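Local coordinates for protein ribonuclease VapC5 (Mycobacterium tuberculosis, PDB 3DBO) that acts as the probable toxin of a type II toxin-antitoxin pair, a magnesium-dependent PIN-family ribonuclease whose limited activity is seen in complex with its antitoxin VapB5, at residues T86-D91 with A123-P128; D26-I31 with V129-D134; S107-R112 with F136-G141. All blocks are in the same frame, centred on the assembly; numbering follows the deposited sequence. Where two conformers were deposited one is given.

Contact 1 (T86-D91 with A123-P128). With NA (sodium ion), chain D.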
loop_
_atom_site.group_PDB
_atom_site.type_symbol
_atom_site.label_atom_id
_atom_site.label_comp_id
_atom_site.label_asym_id
_atom_site.label_seq_id
_atom_site.Cartn_x
_atom_site.Cartn_y
_atom_site.Cartn_z
ATOM N N THR B 86 4.592 0.522 10.457
ATOM C CA THR B 86 5.127 0.544 9.099
ATOM C C THR B 86 6.123 -0.620 8.959
ATOM O O THR B 86 7.255 -0.571 9.478
ATOM C CB THR B 86 5.797 1.893 8.750
ATOM O OG1 THR B 86 6.788 2.186 9.745
ATOM C CG2 THR B 86 4.754 3.040 8.719
ATOM N N LEU B 87 5.713 -1.649 8.229
ATOM C CA LEU B 87 6.453 -2.903 8.177
ATOM C C LEU B 87 7.643 -2.713 7.243
ATOM O O LEU B 87 7.488 -2.142 6.173
ATOM C CB LEU B 87 5.557 -4.029 7.639
ATOM C CG LEU B 87 4.319 -4.367 8.496
ATOM C CD1 LEU B 87 3.443 -5.337 7.729
ATOM C CD2 LEU B 87 4.764 -4.947 9.841
ATOM N N PRO B 88 8.835 -3.166 7.663
ATOM C CA PRO B 88 10.019 -2.959 6.809
ATOM C C PRO B 88 10.154 -3.985 5.690
ATOM O O PRO B 88 9.510 -5.022 5.712
ATOM C CB PRO B 88 11.167 -3.140 7.793
ATOM C CG PRO B 88 10.651 -4.198 8.752
ATOM C CD PRO B 88 9.174 -3.876 8.912
ATOM N N VAL B 89 11.019 -3.707 4.715
ATOM C CA VAL B 89 11.465 -4.765 3.828
ATOM C C VAL B 89 12.647 -5.424 4.558
ATOM O O VAL B 89 13.736 -4.837 4.646
ATOM C CB VAL B 89 11.912 -4.246 2.424
ATOM C CG1 VAL B 89 12.331 -5.417 1.563
ATOM C CG2 VAL B 89 10.785 -3.458 1.700
ATOM N N ASP B 90 12.424 -6.609 5.098
ATOM C CA ASP B 90 13.468 -7.363 5.810
ATOM C C ASP B 90 13.888 -8.574 4.973
ATOM O O ASP B 90 13.503 -8.665 3.818
ATOM C CB ASP B 90 13.004 -7.797 7.202
ATOM C CG ASP B 90 11.696 -8.599 7.186
ATOM O OD1 ASP B 90 11.196 -9.031 6.107
ATOM O OD2 ASP B 90 11.144 -8.766 8.296
ATOM N N ASP B 91 14.684 -9.492 5.546
ATOM C CA ASP B 91 15.174 -10.641 4.789
ATOM C C ASP B 91 14.036 -11.511 4.245
ATOM O O ASP B 91 14.082 -11.962 3.096
ATOM C CB ASP B 91 16.131 -11.507 5.639
ATOM C CG ASP B 91 17.394 -10.757 6.051
ATOM O OD1 ASP B 91 17.624 -9.624 5.569
ATOM O OD2 ASP B 91 18.168 -11.303 6.869
ATOM N N ALA B 123 2.928 -10.901 2.037
ATOM C CA ALA B 123 3.003 -12.368 1.875
ATOM C C ALA B 123 3.976 -13.029 2.833
ATOM O O ALA B 123 3.706 -14.118 3.346
ATOM C CB ALA B 123 3.330 -12.749 0.444
ATOM N N SER B 124 5.114 -12.370 3.080
ATOM C CA SER B 124 6.152 -12.944 3.938
ATOM C C SER B 124 5.697 -12.996 5.406
ATOM O O SER B 124 6.264 -13.739 6.206
ATOM C CB SER B 124 7.465 -12.146 3.802
ATOM O OG SER B 124 7.364 -10.893 4.454
ATOM N N ARG B 125 4.677 -12.200 5.739
ATOM C CA ARG B 125 4.072 -12.176 7.067
ATOM C C ARG B 125 2.733 -12.911 7.119
ATOM O O ARG B 125 2.045 -12.873 8.140
ATOM C CB ARG B 125 3.919 -10.741 7.536
ATOM C CG ARG B 125 5.270 -10.087 7.761
ATOM C CD ARG B 125 5.173 -8.714 8.320
ATOM N NE ARG B 125 6.523 -8.208 8.579
ATOM C CZ ARG B 125 7.071 -8.082 9.782
ATOM N NH1 ARG B 125 6.386 -8.406 10.877
ATOM N NH2 ARG B 125 8.304 -7.609 9.884
ATOM N N ALA B 126 2.383 -13.575 6.016
ATOM C CA ALA B 126 1.119 -14.286 5.856
ATOM C C ALA B 126 -0.061 -13.353 6.170
ATOM O O ALA B 126 -0.991 -13.700 6.925
ATOM C CB ALA B 126 1.096 -15.553 6.710
ATOM N N LEU B 127 0.005 -12.146 5.611
ATOM C CA LEU B 127 -1.062 -11.160 5.714
ATOM C C LEU B 127 -1.544 -10.750 4.334
ATOM O O LEU B 127 -0.765 -10.733 3.369
ATOM C CB LEU B 127 -0.593 -9.906 6.461
ATOM C CG LEU B 127 -0.109 -10.058 7.908
ATOM C CD1 LEU B 127 0.668 -8.833 8.290
ATOM C CD2 LEU B 127 -1.256 -10.324 8.871
ATOM N N PRO B 128 -2.841 -10.422 4.222
ATOM C CA PRO B 128 -3.362 -9.963 2.960
ATOM C C PRO B 128 -2.978 -8.515 2.663
ATOM O O PRO B 128 -2.793 -7.717 3.589
ATOM C CB PRO B 128 -4.888 -10.066 3.163
ATOM C CG PRO B 128 -5.092 -9.869 4.589
ATOM C CD PRO B 128 -3.883 -10.468 5.273
HETATM NA NA NA D . -0.620 -11.757 0.904
HETATM O O HOH W 1 8.311 -7.026 6.999
HETATM O O HOH W 2 8.801 -9.866 6.563
HETATM O O HOH W 3 0.899 -10.480 -0.979
#
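Arg125, just beyond the end of helix 113-124, carries most of this contact, reaching over Leu87 to the turn that follows strand 86-87. Its CG stands anti to the carbonyl carbon (chi1 -66°) and the chain runs extended from CG to NE, which brings the guanidinium to the level of Asp90.

The apolar part is a tip-to-tip meeting of Leu87 and Arg125. Leu87 CD1 touches Arg125 CD at 3.8 Å, while Leu87 CD2 lies 3.7 Å above one face of the guanidinium, offset toward its rim. The charged plane thus rests on a methyl. Pro88 CD comes crosswise to Arg125 NH2, and Leu127 CD1 adds a looser touch to Leu87 CD1.

The charge pairing is long: Asp90 OD2 and Arg125 NH2 form a salt bridge at 3.5 Å. The carboxylate and guanidinium planes are only 14° apart, yet the acid approaches obliquely. The strongest partner of Asp90 lies elsewhere, since OD1 caps helix 91-107 through the backbone N of Ala93.

Two waters fill in the polar link. Water 1 sits in plane at the guanidinium edge, takes the N-H of Arg125 NE at 2.7 Å and donates to Pro88 O. Water 2 donates both to Asp90 OD1, at 2.6 Å, and to Ser124 OG.

A Schellman motif with Ala126 at C-prime, its phi positive, ends helix 113-124. The chain then turns so that Leu127 O binds a sodium ion at 2.7 Å, with Ser144 O as a further ligand. Among its neighbours, Leu87 packs on Val121 of helix 113-124 and Val24 of strand 22-25, while Ser124 lies against the start of helix 91-107; the contact therefore joins the edge strand 86-87 of the parallel sheet to the end of helix 113-124.

Contact 2 (D26-I31 with V129-D134)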
loop_
_atom_site.group_PDB
_atom_site.type_symbol
_atom_site.label_atom_id
_atom_site.label_comp_id
_atom_site.label_asym_id
_atom_site.label_seq_id
_atom_site.Cartn_x
_atom_site.Cartn_y
_atom_site.Cartn_z
ATOM N N ASP B 26 -1.924 -0.843 1.159
ATOM C CA ASP B 26 -1.027 -0.334 0.129
ATOM C C ASP B 26 -1.206 1.179 0.050
ATOM O O ASP B 26 -1.955 1.749 0.855
ATOM C CB ASP B 26 -1.292 -1.026 -1.207
ATOM C CG ASP B 26 -2.492 -0.439 -1.953
ATOM O OD1 ASP B 26 -3.383 0.141 -1.300
ATOM O OD2 ASP B 26 -2.512 -0.529 -3.199
ATOM N N THR B 27 -0.581 1.836 -0.923
ATOM C CA THR B 27 -0.689 3.296 -1.013
ATOM C C THR B 27 -2.067 3.781 -1.481
ATOM O O THR B 27 -2.551 4.811 -1.014
ATOM C CB THR B 27 0.435 3.873 -1.897
ATOM O OG1 THR B 27 1.691 3.352 -1.421
ATOM C CG2 THR B 27 0.461 5.373 -1.814
ATOM N N SER B 28 -2.694 3.027 -2.392
ATOM C CA SER B 28 -3.965 3.420 -2.997
ATOM C C SER B 28 -5.120 3.630 -2.002
ATOM O O SER B 28 -5.987 4.485 -2.225
ATOM C CB SER B 28 -4.365 2.415 -4.103
ATOM O OG SER B 28 -4.801 1.199 -3.534
ATOM N N VAL B 29 -5.122 2.899 -0.892
ATOM C CA VAL B 29 -6.161 3.079 0.142
ATOM C C VAL B 29 -6.108 4.500 0.751
ATOM O O VAL B 29 -7.138 5.038 1.185
ATOM C CB VAL B 29 -6.136 1.999 1.269
ATOM C CG1 VAL B 29 -6.355 0.604 0.696
ATOM C CG2 VAL B 29 -4.848 2.059 2.081
ATOM N N PHE B 30 -4.909 5.101 0.786
ATOM C CA PHE B 30 -4.726 6.441 1.360
ATOM C C PHE B 30 -5.167 7.558 0.408
ATOM O O PHE B 30 -5.335 8.709 0.823
ATOM C CB PHE B 30 -3.250 6.666 1.801
ATOM C CG PHE B 30 -2.843 5.840 2.958
ATOM C CD1 PHE B 30 -2.990 6.324 4.256
ATOM C CD2 PHE B 30 -2.317 4.551 2.773
ATOM C CE1 PHE B 30 -2.627 5.551 5.340
ATOM C CE2 PHE B 30 -1.964 3.776 3.846
ATOM C CZ PHE B 30 -2.102 4.259 5.146
ATOM N N ILE B 31 -5.367 7.222 -0.861
ATOM C CA ILE B 31 -5.715 8.197 -1.888
ATOM C C ILE B 31 -7.229 8.211 -2.185
ATOM O O ILE B 31 -7.868 7.160 -2.203
ATOM C CB ILE B 31 -4.902 7.949 -3.177
ATOM C CG1 ILE B 31 -3.407 7.825 -2.848
ATOM C CG2 ILE B 31 -5.134 9.073 -4.197
ATOM C CD1 ILE B 31 -2.522 7.438 -4.038
ATOM N N VAL B 129 -2.881 -8.186 1.381
ATOM C CA VAL B 129 -2.748 -6.813 0.925
ATOM C C VAL B 129 -4.150 -6.206 0.732
ATOM O O VAL B 129 -4.997 -6.792 0.046
ATOM C CB VAL B 129 -2.001 -6.728 -0.434
ATOM C CG1 VAL B 129 -1.985 -5.274 -0.920
ATOM C CG2 VAL B 129 -0.562 -7.276 -0.323
ATOM N N ILE B 130 -4.378 -5.040 1.341
ATOM C CA ILE B 130 -5.633 -4.301 1.201
ATOM C C ILE B 130 -5.372 -3.208 0.188
ATOM O O ILE B 130 -4.497 -2.351 0.407
ATOM C CB ILE B 130 -6.102 -3.734 2.574
ATOM C CG1 ILE B 130 -5.913 -4.772 3.688
ATOM C CG2 ILE B 130 -7.556 -3.267 2.522
ATOM C CD1 ILE B 130 -6.586 -6.113 3.433
ATOM N N THR B 131 -6.111 -3.229 -0.923
ATOM C CA THR B 131 -5.870 -2.292 -2.012
ATOM C C THR B 131 -7.160 -1.711 -2.584
ATOM O O THR B 131 -8.191 -2.387 -2.642
ATOM C CB THR B 131 -4.947 -2.893 -3.150
ATOM O OG1 THR B 131 -4.608 -1.884 -4.109
ATOM C CG2 THR B 131 -5.597 -4.063 -3.882
ATOM N N GLN B 132 -7.080 -0.462 -3.015
ATOM C CA GLN B 132 -8.201 0.172 -3.674
ATOM C C GLN B 132 -8.052 0.056 -5.187
ATOM O O GLN B 132 -9.032 0.209 -5.908
ATOM C CB GLN B 132 -8.339 1.646 -3.229
ATOM C CG GLN B 132 -9.566 2.309 -3.775
ATOM C CD GLN B 132 -9.701 3.778 -3.429
ATOM O OE1 GLN B 132 -10.781 4.334 -3.584
ATOM N NE2 GLN B 132 -8.620 4.418 -2.959
ATOM N N ASP B 133 -6.834 -0.215 -5.662
ATOM C CA ASP B 133 -6.529 -0.175 -7.096
ATOM C C ASP B 133 -6.349 -1.591 -7.672
ATOM O O ASP B 133 -6.530 -2.558 -6.946
ATOM C CB ASP B 133 -5.308 0.710 -7.382
ATOM C CG ASP B 133 -5.599 2.205 -7.205
ATOM O OD1 ASP B 133 -6.700 2.567 -6.728
ATOM O OD2 ASP B 133 -4.714 3.030 -7.540
ATOM N N ASP B 134 -5.985 -1.706 -8.949
ATOM C CA ASP B 134 -6.038 -3.004 -9.650
ATOM C C ASP B 134 -4.710 -3.703 -9.955
ATOM O O ASP B 134 -4.668 -4.612 -10.787
ATOM C CB ASP B 134 -6.890 -2.897 -10.938
ATOM C CG ASP B 134 -6.246 -2.035 -12.033
ATOM O OD1 ASP B 134 -5.149 -1.444 -11.828
ATOM O OD2 ASP B 134 -6.862 -1.945 -13.127
#
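Asp26 and Ser28 hold their side chains in the crowded position between backbone N and carbonyl carbon (chi1 81° and 73°), and this folds both onto the end of strand 129-131. Ser28 OG donates to the syn lone pair of Asp26 OD1 and accepts the backbone N of Gln132 at 2.9 Å, with a weak second bond from Asp133 N. Asp26 OD1 also takes Val29 N, closing an Asx motif. Thr131 turns OG1 anti to its own N and donates to Asp26 OD2 at 2.7 Å from well above the carboxylate plane, while accepting Asp133 N in an ST turn. Gln132 is extended, and its NE2 bridges Ser28 O at 2.7 Å and Ile31 O at 2.9 Å, both in its amide plane. Just past strand 22-25, Asp26 N adds one more bond to the parallel pairing, to Ile130 O at 3.1 Å. Val29 CG1 packs against Ile130 O and CG2. Asp133 CG rests against Ser28 CB, but its OD2 pairs with a basic side chain of another protein's chain. Donors grip both oxygens of buried Asp26, fixing its rotation; they would favour the anion, probably offsetting nearby Asp115 and Asp133, consistent with its predicted magnesium binding.

Contact 3 (S107-R112 with F136-G141)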
loop_
_atom_site.group_PDB
_atom_site.type_symbol
_atom_site.label_atom_id
_atom_site.label_comp_id
_atom_site.label_asym_id
_atom_site.label_seq_id
_atom_site.Cartn_x
_atom_site.Cartn_y
_atom_site.Cartn_z
ATOM N N SER B 107 5.057 -16.224 -16.163
ATOM C CA SER B 107 3.687 -16.071 -16.662
ATOM C C SER B 107 3.596 -14.944 -17.681
ATOM O O SER B 107 2.604 -14.821 -18.412
ATOM C CB SER B 107 2.746 -15.769 -15.498
ATOM O OG SER B 107 3.056 -14.515 -14.917
ATOM N N GLY B 108 4.629 -14.111 -17.723
ATOM C CA GLY B 108 4.664 -12.954 -18.611
ATOM C C GLY B 108 3.745 -11.842 -18.130
ATOM O O GLY B 108 3.325 -11.000 -18.922
ATOM N N ARG B 109 3.433 -11.841 -16.834
ATOM C CA ARG B 109 2.565 -10.821 -16.245
ATOM C C ARG B 109 3.388 -9.752 -15.505
ATOM O O ARG B 109 4.562 -9.973 -15.202
ATOM C CB ARG B 109 1.560 -11.456 -15.276
ATOM C CG ARG B 109 0.376 -12.184 -15.934
ATOM C CD ARG B 109 -0.591 -12.713 -14.867
ATOM N NE ARG B 109 0.139 -13.254 -13.726
ATOM C CZ ARG B 109 0.389 -14.542 -13.525
ATOM N NH1 ARG B 109 -0.060 -15.457 -14.377
ATOM N NH2 ARG B 109 1.078 -14.913 -12.462
ATOM N N ARG B 110 2.776 -8.598 -15.233
ATOM C CA ARG B 110 3.492 -7.480 -14.612
ATOM C C ARG B 110 2.797 -6.894 -13.382
ATOM O O ARG B 110 1.567 -6.892 -13.296
ATOM C CB ARG B 110 3.757 -6.371 -15.640
ATOM C CG ARG B 110 4.642 -6.794 -16.813
ATOM C CD ARG B 110 4.711 -5.728 -17.904
ATOM N NE ARG B 110 3.407 -5.468 -18.508
ATOM C CZ ARG B 110 2.650 -4.412 -18.225
ATOM N NH1 ARG B 110 3.071 -3.513 -17.346
ATOM N NH2 ARG B 110 1.474 -4.257 -18.820
ATOM N N VAL B 111 3.619 -6.391 -12.452
ATOM C CA VAL B 111 3.192 -5.637 -11.268
ATOM C C VAL B 111 4.203 -4.469 -11.161
ATOM O O VAL B 111 5.378 -4.702 -11.423
ATOM C CB VAL B 111 3.275 -6.572 -10.001
ATOM C CG1 VAL B 111 3.211 -5.808 -8.713
ATOM C CG2 VAL B 111 2.168 -7.688 -10.029
ATOM N N ARG B 112 3.768 -3.253 -10.794
ATOM C CA ARG B 112 4.687 -2.116 -10.461
ATOM C C ARG B 112 5.706 -2.667 -9.476
ATOM O O ARG B 112 5.325 -3.386 -8.543
ATOM C CB ARG B 112 3.961 -1.008 -9.652
ATOM C CG ARG B 112 3.052 0.038 -10.336
ATOM C CD ARG B 112 3.009 1.342 -9.458
ATOM N NE ARG B 112 2.740 1.120 -8.021
ATOM C CZ ARG B 112 3.275 1.829 -7.019
ATOM N NH1 ARG B 112 4.143 2.803 -7.271
ATOM N NH2 ARG B 112 2.969 1.553 -5.755
ATOM N N PHE B 136 -2.501 -5.561 -8.060
ATOM C CA PHE B 136 -2.027 -6.771 -7.395
ATOM C C PHE B 136 -2.682 -8.006 -7.985
ATOM O O PHE B 136 -2.307 -9.133 -7.675
ATOM C CB PHE B 136 -2.306 -6.661 -5.910
ATOM C CG PHE B 136 -1.479 -5.623 -5.217
ATOM C CD1 PHE B 136 -0.241 -5.956 -4.680
ATOM C CD2 PHE B 136 -1.923 -4.309 -5.107
ATOM C CE1 PHE B 136 0.523 -5.004 -4.031
ATOM C CE2 PHE B 136 -1.146 -3.345 -4.474
ATOM C CZ PHE B 136 0.076 -3.697 -3.918
ATOM N N ALA B 137 -3.658 -7.767 -8.863
ATOM C CA ALA B 137 -4.428 -8.810 -9.549
ATOM C C ALA B 137 -3.580 -9.871 -10.201
ATOM O O ALA B 137 -3.918 -11.054 -10.151
ATOM C CB ALA B 137 -5.349 -8.180 -10.587
ATOM N N ALA B 138 -2.461 -9.466 -10.796
ATOM C CA ALA B 138 -1.583 -10.402 -11.481
ATOM C C ALA B 138 -1.010 -11.511 -10.587
ATOM O O ALA B 138 -0.529 -12.515 -11.083
ATOM C CB ALA B 138 -0.444 -9.648 -12.136
ATOM N N LEU B 139 -1.032 -11.301 -9.283
ATOM C CA LEU B 139 -0.456 -12.233 -8.315
ATOM C C LEU B 139 -1.456 -13.225 -7.703
ATOM O O LEU B 139 -1.076 -14.080 -6.896
ATOM C CB LEU B 139 0.204 -11.434 -7.194
ATOM C CG LEU B 139 1.496 -10.703 -7.567
ATOM C CD1 LEU B 139 1.854 -9.692 -6.499
ATOM C CD2 LEU B 139 2.597 -11.735 -7.697
ATOM N N ASP B 140 -2.737 -13.100 -8.065
ATOM C CA ASP B 140 -3.754 -13.939 -7.439
ATOM C C ASP B 140 -3.420 -15.420 -7.563
ATOM O O ASP B 140 -3.152 -15.907 -8.655
ATOM C CB ASP B 140 -5.142 -13.664 -8.062
ATOM C CG ASP B 140 -5.737 -12.332 -7.620
ATOM O OD1 ASP B 140 -5.392 -11.821 -6.529
ATOM O OD2 ASP B 140 -6.564 -11.806 -8.384
ATOM N N GLY B 141 -3.429 -16.121 -6.437
ATOM C CA GLY B 141 -3.160 -17.558 -6.422
ATOM C C GLY B 141 -1.725 -17.928 -6.088
ATOM O O GLY B 141 -1.445 -19.082 -5.773
#
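The guanidinium of Arg109 has Ser107 OG over the centre of one face, 3.0 Å above its plane, while Ala138 O approaches obliquely. Arg109 NE reaches that carbonyl at 2.8 Å, but the N-H points well off the line (118°), so the hydrogen bond is weak. A bend at chi3 (-40°) curls the arginine back to the carbonyl, and its CB and CD pass alongside Ala138 CB.

The apolar part lies further along. Ala138 aims its methyl at the 107-112 segment, touching Arg110 O at 3.6 Å and Val111 CG2 at 3.9 Å. Val111 sets CG1 anti to its backbone N (chi1 165°), which leaves CG2 to point at the 3-10 turn, where it also meets Leu139 CG at 4.0 Å. The valine and leucine side chains cross at about a right angle.

Gly108, at positive phi, is the C-prime residue of the Schellman motif that ends helix 91-107, and Arg112 is the N-cap residue of helix 113-124. The contact thus packs the connection between these two helices on the 3-10 turn 137-139, with Leu104 of helix 91-107 against Val111 and Ala138, and Ala119 of helix 113-124 against Leu139.

In the fold
Contact 2 is the buried one, built on a dense hydrogen-bond network around a predicted magnesium ligand; contact 1 lies at the surface, where a long salt bridge and waters do the polar work, and contact 3 is partly buried, mostly apolar with one weak bond. Contacts 1 and 2 reach the same parallel sheet, one at its edge strand and the other at strand 129-131 and the loop that leaves central strand 22-25, and their segments adjoin at Pro128 and Val129. Contacts 2 and 3 touch directly: the ring of Phe136 packs on Asp26, Thr131 and Val129, with CE2 3.4 Å from Asp26 OD2. Helix 113-124 starts at contact 3 and ends at contact 1.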